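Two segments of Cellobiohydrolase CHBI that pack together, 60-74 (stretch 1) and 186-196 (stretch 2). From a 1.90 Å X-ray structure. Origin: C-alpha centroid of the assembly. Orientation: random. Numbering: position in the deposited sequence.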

# COMPACT_ATOMS: atom_id res chain seq x y z
N LEU A 60 20.99 -8.92 22.67
CA LEU A 60 20.14 -10.00 22.18
C LEU A 60 20.24 -10.25 20.65
O LEU A 60 20.02 -11.38 20.19
CB LEU A 60 18.73 -9.67 22.54
CG LEU A 60 18.40 -9.55 24.02
CD1 LEU A 60 17.03 -8.96 24.16
CD2 LEU A 60 18.50 -10.95 24.63
N CYS A 61 20.63 -9.23 19.90
CA CYS A 61 20.63 -9.29 18.42
C CYS A 61 21.98 -8.95 17.75
O CYS A 61 22.02 -8.09 16.84
CB CYS A 61 19.52 -8.38 17.87
SG CYS A 61 17.84 -8.92 18.38
N PRO A 62 23.10 -9.62 18.18
CA PRO A 62 24.41 -9.38 17.56
C PRO A 62 24.46 -9.77 16.09
O PRO A 62 25.24 -9.21 15.29
CB PRO A 62 25.34 -10.29 18.37
CG PRO A 62 24.47 -11.36 18.89
CD PRO A 62 23.16 -10.69 19.18
N THR A 63 23.63 -10.74 15.72
CA THR A 63 23.45 -11.20 14.33
C THR A 63 21.96 -11.52 14.09
O THR A 63 21.17 -11.63 15.08
CB THR A 63 24.31 -12.44 13.98
OG1 THR A 63 23.76 -13.62 14.62
CG2 THR A 63 25.74 -12.23 14.38
N PRO A 64 21.56 -11.62 12.81
CA PRO A 64 20.11 -11.85 12.59
C PRO A 64 19.66 -13.23 13.09
O PRO A 64 18.54 -13.41 13.55
CB PRO A 64 19.96 -11.75 11.06
CG PRO A 64 21.03 -10.80 10.65
CD PRO A 64 22.21 -11.04 11.59
N GLU A 65 20.56 -14.20 12.94
CA GLU A 65 20.28 -15.59 13.25
C GLU A 65 20.18 -15.70 14.80
O GLU A 65 19.25 -16.31 15.33
CB GLU A 65 21.41 -16.43 12.61
CG GLU A 65 21.22 -17.96 12.52
CD GLU A 65 22.53 -18.77 12.30
OE1 GLU A 65 22.53 -19.98 12.60
OE2 GLU A 65 23.56 -18.21 11.81
N THR A 66 21.05 -15.01 15.54
CA THR A 66 20.91 -14.97 17.00
C THR A 66 19.70 -14.15 17.49
O THR A 66 18.96 -14.58 18.43
CB THR A 66 22.17 -14.39 17.65
OG1 THR A 66 23.28 -15.20 17.24
CG2 THR A 66 22.10 -14.41 19.11
N CYS A 67 19.52 -12.96 16.90
CA CYS A 67 18.28 -12.21 17.06
C CYS A 67 17.07 -13.12 16.96
O CYS A 67 16.15 -13.07 17.81
CB CYS A 67 18.17 -11.03 16.04
SG CYS A 67 16.98 -9.78 16.59
N THR A 68 17.02 -13.91 15.89
CA THR A 68 15.81 -14.68 15.57
C THR A 68 15.55 -15.83 16.61
O THR A 68 14.41 -16.13 17.03
CB THR A 68 15.89 -15.16 14.11
OG1 THR A 68 16.01 -14.01 13.22
CG2 THR A 68 14.63 -15.85 13.70
N THR A 69 16.62 -16.48 17.03
CA THR A 69 16.59 -17.41 18.16
C THR A 69 16.13 -16.74 19.45
O THR A 69 15.31 -17.29 20.12
CB THR A 69 17.97 -18.03 18.32
OG1 THR A 69 18.39 -18.52 17.05
CG2 THR A 69 17.92 -19.20 19.31
N ASN A 70 16.59 -15.55 19.81
CA ASN A 70 16.31 -15.02 21.12
C ASN A 70 14.96 -14.29 21.21
O ASN A 70 14.52 -13.97 22.31
CB ASN A 70 17.39 -14.03 21.55
CG ASN A 70 18.73 -14.69 21.72
OD1 ASN A 70 18.82 -15.90 21.90
ND2 ASN A 70 19.78 -13.92 21.59
N CYS A 71 14.33 -14.00 20.08
CA CYS A 71 13.24 -13.03 20.10
C CYS A 71 11.97 -13.59 19.52
O CYS A 71 12.02 -14.56 18.81
CB CYS A 71 13.65 -11.77 19.35
SG CYS A 71 15.11 -10.98 20.15
N ALA A 72 10.86 -12.91 19.79
CA ALA A 72 9.58 -13.31 19.26
C ALA A 72 8.68 -12.10 19.09
O ALA A 72 8.83 -11.12 19.83
CB ALA A 72 8.89 -14.30 20.22
N ILE A 73 7.73 -12.21 18.16
CA ILE A 73 6.69 -11.18 17.97
C ILE A 73 5.37 -11.60 18.60
O ILE A 73 4.98 -12.74 18.49
CB ILE A 73 6.49 -10.84 16.48
CG1 ILE A 73 6.01 -12.02 15.65
CG2 ILE A 73 7.78 -10.33 15.86
CD1 ILE A 73 5.70 -11.71 14.19
N ASP A 74 4.64 -10.68 19.22
CA ASP A 74 3.44 -11.06 19.93
C ASP A 74 2.12 -10.56 19.31
O ASP A 74 2.08 -9.86 18.26
CB ASP A 74 3.57 -10.60 21.37
CG ASP A 74 3.27 -11.74 22.38
OD1 ASP A 74 2.12 -12.23 22.31
OD2 ASP A 74 4.18 -12.13 23.20
N LYS A 186 11.14 -5.26 9.28
CA LYS A 186 11.93 -5.78 10.38
C LYS A 186 12.17 -7.27 10.32
O LYS A 186 13.10 -7.77 10.97
CB LYS A 186 11.26 -5.47 11.70
CG LYS A 186 11.26 -4.04 12.13
CD LYS A 186 10.64 -4.02 13.55
CE LYS A 186 9.94 -2.75 13.78
NZ LYS A 186 9.24 -2.88 15.07
N TRP A 187 11.30 -8.00 9.61
CA TRP A 187 11.44 -9.44 9.48
C TRP A 187 11.29 -9.80 7.96
O TRP A 187 10.27 -9.43 7.32
CB TRP A 187 10.36 -10.17 10.34
CG TRP A 187 10.40 -9.79 11.80
CD1 TRP A 187 9.66 -8.81 12.44
CD2 TRP A 187 11.19 -10.41 12.80
NE1 TRP A 187 9.97 -8.78 13.77
CE2 TRP A 187 10.93 -9.75 14.01
CE3 TRP A 187 12.05 -11.47 12.80
CZ2 TRP A 187 11.54 -10.11 15.19
CZ3 TRP A 187 12.65 -11.85 14.00
CH2 TRP A 187 12.40 -11.17 15.15
N ILE A 188 12.32 -10.46 7.42
CA ILE A 188 12.37 -10.84 6.00
C ILE A 188 12.93 -12.26 5.96
O ILE A 188 13.96 -12.56 6.59
CB ILE A 188 13.28 -9.92 5.14
CG1 ILE A 188 12.89 -8.45 5.30
CG2 ILE A 188 13.13 -10.31 3.69
CD1 ILE A 188 13.70 -7.46 4.52
N ASN A 189 12.29 -13.09 5.15
CA ASN A 189 12.70 -14.49 4.96
C ASN A 189 12.84 -15.25 6.32
O ASN A 189 13.76 -16.04 6.56
CB ASN A 189 13.98 -14.58 4.17
CG ASN A 189 13.80 -14.34 2.68
OD1 ASN A 189 12.83 -13.74 2.17
ND2 ASN A 189 14.78 -14.77 1.98
N GLY A 190 11.91 -14.94 7.20
CA GLY A 190 11.85 -15.47 8.53
C GLY A 190 12.92 -15.08 9.50
O GLY A 190 13.02 -15.72 10.53
N LEU A 191 13.72 -14.07 9.16
CA LEU A 191 14.81 -13.62 10.02
C LEU A 191 14.67 -12.15 10.34
O LEU A 191 14.16 -11.35 9.51
CB LEU A 191 16.14 -13.78 9.28
CG LEU A 191 16.53 -15.20 8.92
CD1 LEU A 191 17.67 -15.17 7.90
CD2 LEU A 191 16.81 -16.00 10.19
N ALA A 192 15.13 -11.77 11.52
CA ALA A 192 15.19 -10.36 11.85
C ALA A 192 16.10 -9.69 10.82
O ALA A 192 17.19 -10.21 10.55
CB ALA A 192 15.75 -10.20 13.24
N ASN A 193 15.71 -8.52 10.29
CA ASN A 193 16.53 -7.76 9.37
C ASN A 193 17.42 -6.78 10.13
O ASN A 193 17.52 -5.64 9.74
CB ASN A 193 15.61 -6.97 8.42
CG ASN A 193 16.36 -6.30 7.28
OD1 ASN A 193 17.46 -6.72 6.79
ND2 ASN A 193 15.72 -5.30 6.76
N SER A 194 18.13 -7.28 11.13
CA SER A 194 18.88 -6.50 12.10
C SER A 194 20.34 -6.18 11.70
O SER A 194 20.98 -5.33 12.34
CB SER A 194 18.89 -7.25 13.42
OG SER A 194 19.37 -8.58 13.27
N LYS A 195 20.84 -6.78 10.62
CA LYS A 195 22.21 -6.50 10.22
C LYS A 195 22.32 -5.07 9.67
O LYS A 195 21.50 -4.65 8.86
CB LYS A 195 22.69 -7.51 9.20
CG LYS A 195 24.09 -7.29 8.71
CD LYS A 195 24.38 -8.30 7.59
CE LYS A 195 25.50 -7.75 6.70
NZ LYS A 195 26.44 -8.71 6.05
N ASP A 196 23.36 -4.35 10.12
CA ASP A 196 23.58 -2.98 9.76
C ASP A 196 22.35 -2.08 9.94
O ASP A 196 22.12 -1.19 9.12
CB ASP A 196 24.07 -2.87 8.29
CG ASP A 196 25.44 -3.54 8.08
OD1 ASP A 196 26.10 -3.84 9.11
OD2 ASP A 196 25.81 -3.77 6.89
O HOH W 1 21.97 -8.33 14.04

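What backbone shapes meet in this contact? Stretch 1 runs through a short helix, 64-70, and then directly into a strand, 71-73, with Thr 63 at the N-cap position. Stretch 2 is a tight hairpin: strands 187-188 and 191-192 are joined by a type I' turn from Ile 188 to Leu 191, closed by Ile 188 N to Leu 191 O at 2.9 Å and Leu 191 N to Ile 188 O at 3.0 Å. Asn 189 and Gly 190 both take the positive phi that such a turn requires, a conformation glycine adopts easily. The backbones come nearest at Pro 64 and Ala 192, whose CA atoms lie 5.2 Å apart, so the first turn of the helix rests against the second hairpin strand.

Which polar interaction ties the helix to the hairpin? Thr 68 points toward stretch 2, and its OG1 accepts a hydrogen bond from Ala 192 N at 2.9 Å, nearly straight at 170°. The same hydroxyl donates to Pro 64 O, with OG1 and O 2.6 Å apart, one helical turn back. Its proton thus serves the helix while its oxygen receives the strand amide.

How do the side chains fill the space around this bond? Pro 64 lies close to the strand, its CB 3.2 Å from Ala 192 O, and its CG meets Lys 195 CB at 4.0 Å before the lysine's end leads away. Ala 192 points its methyl toward the helix, where CB comes 3.6 Å from Cys 67 SG. That sulfur is held by a disulfide to Cys 61 SG, at 2.2 Å, which links the loop before the helix to the helix itself.

What does Trp 187 contribute? Its indole borders the passage from helix to strand in stretch 1. Cys 71 CB lies at the ring edge, 4.4 Å from Trp 187 CH2, and Thr 68 OG1 is also near the ring plane, 4.1 Å from Trp 187 CZ3. Ile 73 approaches obliquely, its CG2 3.7 Å from Trp 187 CE2, an apolar contact.

Does water take part? A single water bridges the far end of the contact, donating to Cys 61 O at 2.8 Å and hydrogen bonding with Ser 194 OG at 2.7 Å. It spans a gap of 4.5 Å between Cys 61 O and Ser 194 OG, too wide for a direct bond.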